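Local coordinates for protein dual specificity phosphatase-like 15 isoform a (PDB 1YZ4) that removes phosphate from tyrosine, serine and threonine residues of proteins, acting here as the catalytic domain of a membrane-associated dual-specificity phosphatase, at residues Q45-L48 and T52-R55; L15-F20 and T100-Y105. The protein carries 1 engineered substitution. All coordinates share one frame; numbering follows the deposited sequence.

Contact 1 of 2, residues Q45-L48 and T52-R55; sequences QPLL and TYLR
Setting CG anti to its own carbonyl carbon (chi1 -70°), Y53 carries its ring on toward the loop 45-48; R55, two residues further along, leaves the same side of the strand and runs extended from CG to NE. L47 comes the other way between them. Its CD2 settles over one face of the Y53 ring, 3.5 Å from the ring centroid and 16° off the ring normal, a geometry that qualifies as CH-pi. The R55 guanidinium arrives on the far side of the same leucine, where L47 CG lies 3.4 Å from R55 NH2 and L47 CD1 sits over one face of the group. The leucine is thus flanked by an aromatic ring and a planar cation.

Two hydrogen bonds bracket this packing. R55 NH2 donates to Q45 O over 2.9 Å; the acceptor lies near the guanidinium plane, whereas the nitrogen stands above the carbonyl plane. The backbone N-H of L48 donates to Y53 OH, with L48 N 2.9 Å from that oxygen and an N-H...O angle of 159°, and L48 CG packs against the hydroxyl.

This surface contact pins the connection between parallel strands 36-40 and 52-56 onto 52-56, an outermost strand of the phosphatase domain's sheet. Y53 also touches I37 and S39 of strand 36-40, while L54 forms backbone hydrogen bonds with the same two residues.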
loop_
_atom_site.group_PDB
_atom_site.type_symbol
_atom_site.label_atom_id
_atom_site.label_comp_id
_atom_site.label_asym_id
_atom_site.label_seq_id
_atom_site.Cartn_x
_atom_site.Cartn_y
_atom_site.Cartn_z
ATOM N N GLN A 45 0.334 17.316 3.160
ATOM C CA GLN A 45 -0.439 17.410 4.390
ATOM C C GLN A 45 0.477 17.439 5.606
ATOM O O GLN A 45 1.569 16.870 5.582
ATOM C CB GLN A 45 -1.382 16.210 4.499
ATOM C CG GLN A 45 -2.846 16.565 4.644
ATOM C CD GLN A 45 -3.332 17.476 3.540
ATOM O OE1 GLN A 45 -3.212 17.157 2.359
ATOM N NE2 GLN A 45 -3.890 18.620 3.921
ATOM N N PRO A 46 0.043 18.102 6.690
ATOM C CA PRO A 46 0.869 18.169 7.899
ATOM C C PRO A 46 1.266 16.749 8.299
ATOM O O PRO A 46 0.422 15.855 8.332
ATOM C CB PRO A 46 -0.063 18.816 8.921
ATOM C CG PRO A 46 -0.968 19.670 8.067
ATOM C CD PRO A 46 -1.258 18.767 6.898
ATOM N N LEU A 47 2.547 16.541 8.593
ATOM C CA LEU A 47 3.027 15.217 8.966
ATOM C C LEU A 47 3.146 15.026 10.475
ATOM O O LEU A 47 3.661 15.889 11.180
ATOM C CB LEU A 47 4.386 14.957 8.315
ATOM C CG LEU A 47 4.465 15.181 6.804
ATOM C CD1 LEU A 47 5.868 14.804 6.350
ATOM C CD2 LEU A 47 3.399 14.352 6.056
ATOM N N LEU A 48 2.678 13.880 10.956
ATOM C CA LEU A 48 2.720 13.554 12.380
ATOM C C LEU A 48 4.126 13.184 12.836
ATOM O O LEU A 48 4.872 12.532 12.110
ATOM C CB LEU A 48 1.764 12.399 12.675
ATOM C CG LEU A 48 0.329 12.636 12.198
ATOM C CD1 LEU A 48 -0.491 11.376 12.394
ATOM C CD2 LEU A 48 -0.280 13.820 12.950
ATOM N N THR A 52 7.782 8.195 9.595
ATOM C CA THR A 52 8.508 8.489 8.371
ATOM C C THR A 52 7.534 8.434 7.202
ATOM O O THR A 52 6.908 7.407 6.952
ATOM C CB THR A 52 9.640 7.483 8.159
ATOM O OG1 THR A 52 10.458 7.448 9.333
ATOM C CG2 THR A 52 10.500 7.888 6.970
ATOM N N TYR A 53 7.404 9.548 6.495
ATOM C CA TYR A 53 6.481 9.619 5.375
ATOM C C TYR A 53 7.114 9.527 4.006
ATOM O O TYR A 53 8.281 9.867 3.794
ATOM C CB TYR A 53 5.682 10.930 5.402
ATOM C CG TYR A 53 4.659 11.051 6.499
ATOM C CD1 TYR A 53 5.049 11.269 7.816
ATOM C CD2 TYR A 53 3.294 10.974 6.215
ATOM C CE1 TYR A 53 4.110 11.414 8.829
ATOM C CE2 TYR A 53 2.338 11.117 7.224
ATOM C CZ TYR A 53 2.755 11.336 8.528
ATOM O OH TYR A 53 1.835 11.464 9.538
ATOM N N LEU A 54 6.298 9.075 3.071
ATOM C CA LEU A 54 6.683 8.980 1.686
ATOM C C LEU A 54 5.477 9.623 1.011
ATOM O O LEU A 54 4.350 9.129 1.138
ATOM C CB LEU A 54 6.831 7.520 1.255
ATOM C CG LEU A 54 7.476 7.363 -0.124
ATOM C CD1 LEU A 54 8.888 7.926 -0.069
ATOM C CD2 LEU A 54 7.494 5.898 -0.541
ATOM N N ARG A 55 5.701 10.743 0.336
ATOM C CA ARG A 55 4.617 11.438 -0.342
ATOM C C ARG A 55 4.531 11.072 -1.817
ATOM O O ARG A 55 5.516 11.155 -2.551
ATOM C CB ARG A 55 4.778 12.951 -0.189
ATOM C CG ARG A 55 4.311 13.498 1.155
ATOM C CD ARG A 55 4.743 14.955 1.337
ATOM N NE ARG A 55 4.182 15.565 2.541
ATOM C CZ ARG A 55 4.577 16.736 3.038
ATOM N NH1 ARG A 55 5.542 17.423 2.435
ATOM N NH2 ARG A 55 3.997 17.229 4.128
#

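Contact 2 of 2, residues L15-F20 and T100-Y105; sequences LYLGNF and TIVTAY
L17 faces V102 across the gap between strand 15-18 and helix 97-110, and their CA atoms, 7.7 Å apart, are the nearest CA pair of the two segments. Followed outward, the L17 side chain starts with CB directed toward the helix but without a close partner there. Contact begins at CG, 3.6 Å from V102 CG1, and there the chain forks: CD1 reaches the same methyl at 3.5 Å, and CD2 meets it at 3.3 Å. The three distances show one valine methyl set against the branched end of the leucine, so the two side chains meet tip to tip. V102 has chi1 47°, placing CG1 between its backbone N and carbonyl carbon; its other methyl, CG2, is turned toward L15.

L15 serves two partners with a single atom. Its CD2 is 3.9 Å from V102 CG2 and 3.7 Å from Y105 CD2, approaching the tyrosine ring obliquely. The ring continues past L15, and its hydroxyl is hydrogen-bonded to H78 and R81. All four contacting residues are buried, and the interaction between them is wholly apolar.

The short axes run nearly antiparallel, at 156°, as helix 97-110 packs on one face of the central sheet of the alpha/beta phosphatase fold. In this family that helix follows the phosphate-binding loop, which begins at the end of strand 87-91 with S91, an engineered residue at the predicted phosphocysteine position. L17 also touches I121 of helix 114-123, Y105 packs on I74 and I77 of helix 70-82, and strand 15-18 runs between 9-12 and 87-91.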
loop_
_atom_site.group_PDB
_atom_site.type_symbol
_atom_site.label_atom_id
_atom_site.label_comp_id
_atom_site.label_asym_id
_atom_site.label_seq_id
_atom_site.Cartn_x
_atom_site.Cartn_y
_atom_site.Cartn_z
ATOM N N LEU A 15 1.933 -4.314 7.653
ATOM C CA LEU A 15 1.390 -3.542 6.524
ATOM C C LEU A 15 -0.114 -3.278 6.636
ATOM O O LEU A 15 -0.895 -4.201 6.865
ATOM C CB LEU A 15 1.680 -4.277 5.210
ATOM C CG LEU A 15 1.209 -3.615 3.918
ATOM C CD1 LEU A 15 1.805 -2.223 3.797
ATOM C CD2 LEU A 15 1.620 -4.484 2.736
ATOM N N TYR A 16 -0.524 -2.024 6.461
ATOM C CA TYR A 16 -1.939 -1.673 6.563
ATOM C C TYR A 16 -2.456 -0.765 5.454
ATOM O O TYR A 16 -1.695 -0.032 4.816
ATOM C CB TYR A 16 -2.236 -0.986 7.899
ATOM C CG TYR A 16 -1.952 -1.822 9.121
ATOM C CD1 TYR A 16 -0.645 -2.030 9.559
ATOM C CD2 TYR A 16 -2.991 -2.400 9.851
ATOM C CE1 TYR A 16 -0.378 -2.787 10.693
ATOM C CE2 TYR A 16 -2.736 -3.157 10.985
ATOM C CZ TYR A 16 -1.425 -3.343 11.399
ATOM O OH TYR A 16 -1.161 -4.065 12.533
ATOM N N LEU A 17 -3.772 -0.818 5.252
ATOM C CA LEU A 17 -4.465 -0.008 4.258
ATOM C C LEU A 17 -5.439 0.903 4.986
ATOM O O LEU A 17 -6.083 0.485 5.950
ATOM C CB LEU A 17 -5.232 -0.902 3.279
ATOM C CG LEU A 17 -4.495 -1.365 2.017
ATOM C CD1 LEU A 17 -5.342 -2.365 1.252
ATOM C CD2 LEU A 17 -4.190 -0.154 1.142
ATOM N N GLY A 18 -5.546 2.148 4.539
ATOM C CA GLY A 18 -6.462 3.063 5.194
ATOM C C GLY A 18 -6.862 4.274 4.371
ATOM O O GLY A 18 -6.408 4.458 3.244
ATOM N N ASN A 19 -7.725 5.097 4.953
ATOM C CA ASN A 19 -8.219 6.307 4.318
ATOM C C ASN A 19 -7.658 7.508 5.077
ATOM O O ASN A 19 -6.940 7.340 6.068
ATOM C CB ASN A 19 -9.741 6.330 4.380
ATOM C CG ASN A 19 -10.258 6.123 5.790
ATOM O OD1 ASN A 19 -9.800 6.775 6.738
ATOM N ND2 ASN A 19 -11.213 5.211 5.941
ATOM N N PHE A 20 -8.011 8.711 4.629
ATOM C CA PHE A 20 -7.528 9.949 5.242
ATOM C C PHE A 20 -7.847 10.065 6.733
ATOM O O PHE A 20 -7.119 10.717 7.483
ATOM C CB PHE A 20 -8.085 11.158 4.487
ATOM C CG PHE A 20 -9.490 11.533 4.874
ATOM C CD1 PHE A 20 -9.725 12.610 5.726
ATOM C CD2 PHE A 20 -10.577 10.821 4.380
ATOM C CE1 PHE A 20 -11.021 12.971 6.077
ATOM C CE2 PHE A 20 -11.878 11.175 4.726
ATOM C CZ PHE A 20 -12.101 12.251 5.573
ATOM N N THR A 100 -3.976 -0.155 -4.844
ATOM C CA THR A 100 -3.124 -0.462 -5.987
ATOM C C THR A 100 -1.661 -0.644 -5.562
ATOM O O THR A 100 -0.987 -1.594 -5.982
ATOM C CB THR A 100 -3.213 0.680 -7.029
ATOM O OG1 THR A 100 -4.592 0.958 -7.306
ATOM C CG2 THR A 100 -2.504 0.296 -8.322
ATOM N N ILE A 101 -1.168 0.279 -4.741
ATOM C CA ILE A 101 0.205 0.211 -4.263
ATOM C C ILE A 101 0.429 -1.051 -3.415
ATOM O O ILE A 101 1.416 -1.759 -3.605
ATOM C CB ILE A 101 0.576 1.489 -3.442
ATOM C CG1 ILE A 101 0.875 2.654 -4.389
ATOM C CG2 ILE A 101 1.798 1.244 -2.583
ATOM C CD1 ILE A 101 -0.297 3.081 -5.229
ATOM N N VAL A 102 -0.485 -1.348 -2.494
ATOM C CA VAL A 102 -0.318 -2.535 -1.658
ATOM C C VAL A 102 -0.407 -3.847 -2.452
ATOM O O VAL A 102 0.316 -4.810 -2.159
ATOM C CB VAL A 102 -1.346 -2.559 -0.490
ATOM C CG1 VAL A 102 -2.730 -2.257 -1.011
ATOM C CG2 VAL A 102 -1.343 -3.926 0.185
ATOM N N THR A 103 -1.278 -3.884 -3.459
ATOM C CA THR A 103 -1.441 -5.083 -4.278
ATOM C C THR A 103 -0.130 -5.369 -5.000
ATOM O O THR A 103 0.344 -6.510 -5.036
ATOM C CB THR A 103 -2.589 -4.909 -5.308
ATOM O OG1 THR A 103 -3.822 -4.727 -4.608
ATOM C CG2 THR A 103 -2.737 -6.148 -6.193
ATOM N N ALA A 104 0.461 -4.320 -5.557
ATOM C CA ALA A 104 1.722 -4.446 -6.262
ATOM C C ALA A 104 2.785 -5.014 -5.320
ATOM O O ALA A 104 3.590 -5.855 -5.712
ATOM C CB ALA A 104 2.150 -3.091 -6.779
ATOM N N TYR A 105 2.781 -4.555 -4.073
ATOM C CA TYR A 105 3.744 -5.033 -3.092
ATOM C C TYR A 105 3.574 -6.522 -2.810
ATOM O O TYR A 105 4.534 -7.291 -2.843
ATOM C CB TYR A 105 3.588 -4.293 -1.771
ATOM C CG TYR A 105 4.576 -4.779 -0.742
ATOM C CD1 TYR A 105 5.927 -4.439 -0.837
ATOM C CD2 TYR A 105 4.178 -5.618 0.303
ATOM C CE1 TYR A 105 6.857 -4.922 0.078
ATOM C CE2 TYR A 105 5.109 -6.107 1.226
ATOM C CZ TYR A 105 6.445 -5.750 1.102
ATOM O OH TYR A 105 7.374 -6.216 2.000
#

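How the contacts relate
Both contacts reach the same five-stranded sheet, but at different depths. Contact 2 lies about 2 Å from the chain centre, with all its touching residues buried; the centre of contact 1 is about 15 Å out, and none of its touching residues is buried. Their centres are 16 Å apart, and their nearest atoms, about 8 Å apart, do not touch. Contact 2 joins an inner strand to a helix across 80 residues using apolar side-chain carbons alone. Contact 1, nested within that span, has the larger interface, 303 against 194 Å². It is also the more local, tying an outermost strand to the loop just before it, and the more polar, adding two hydrogen bonds to its apolar packing.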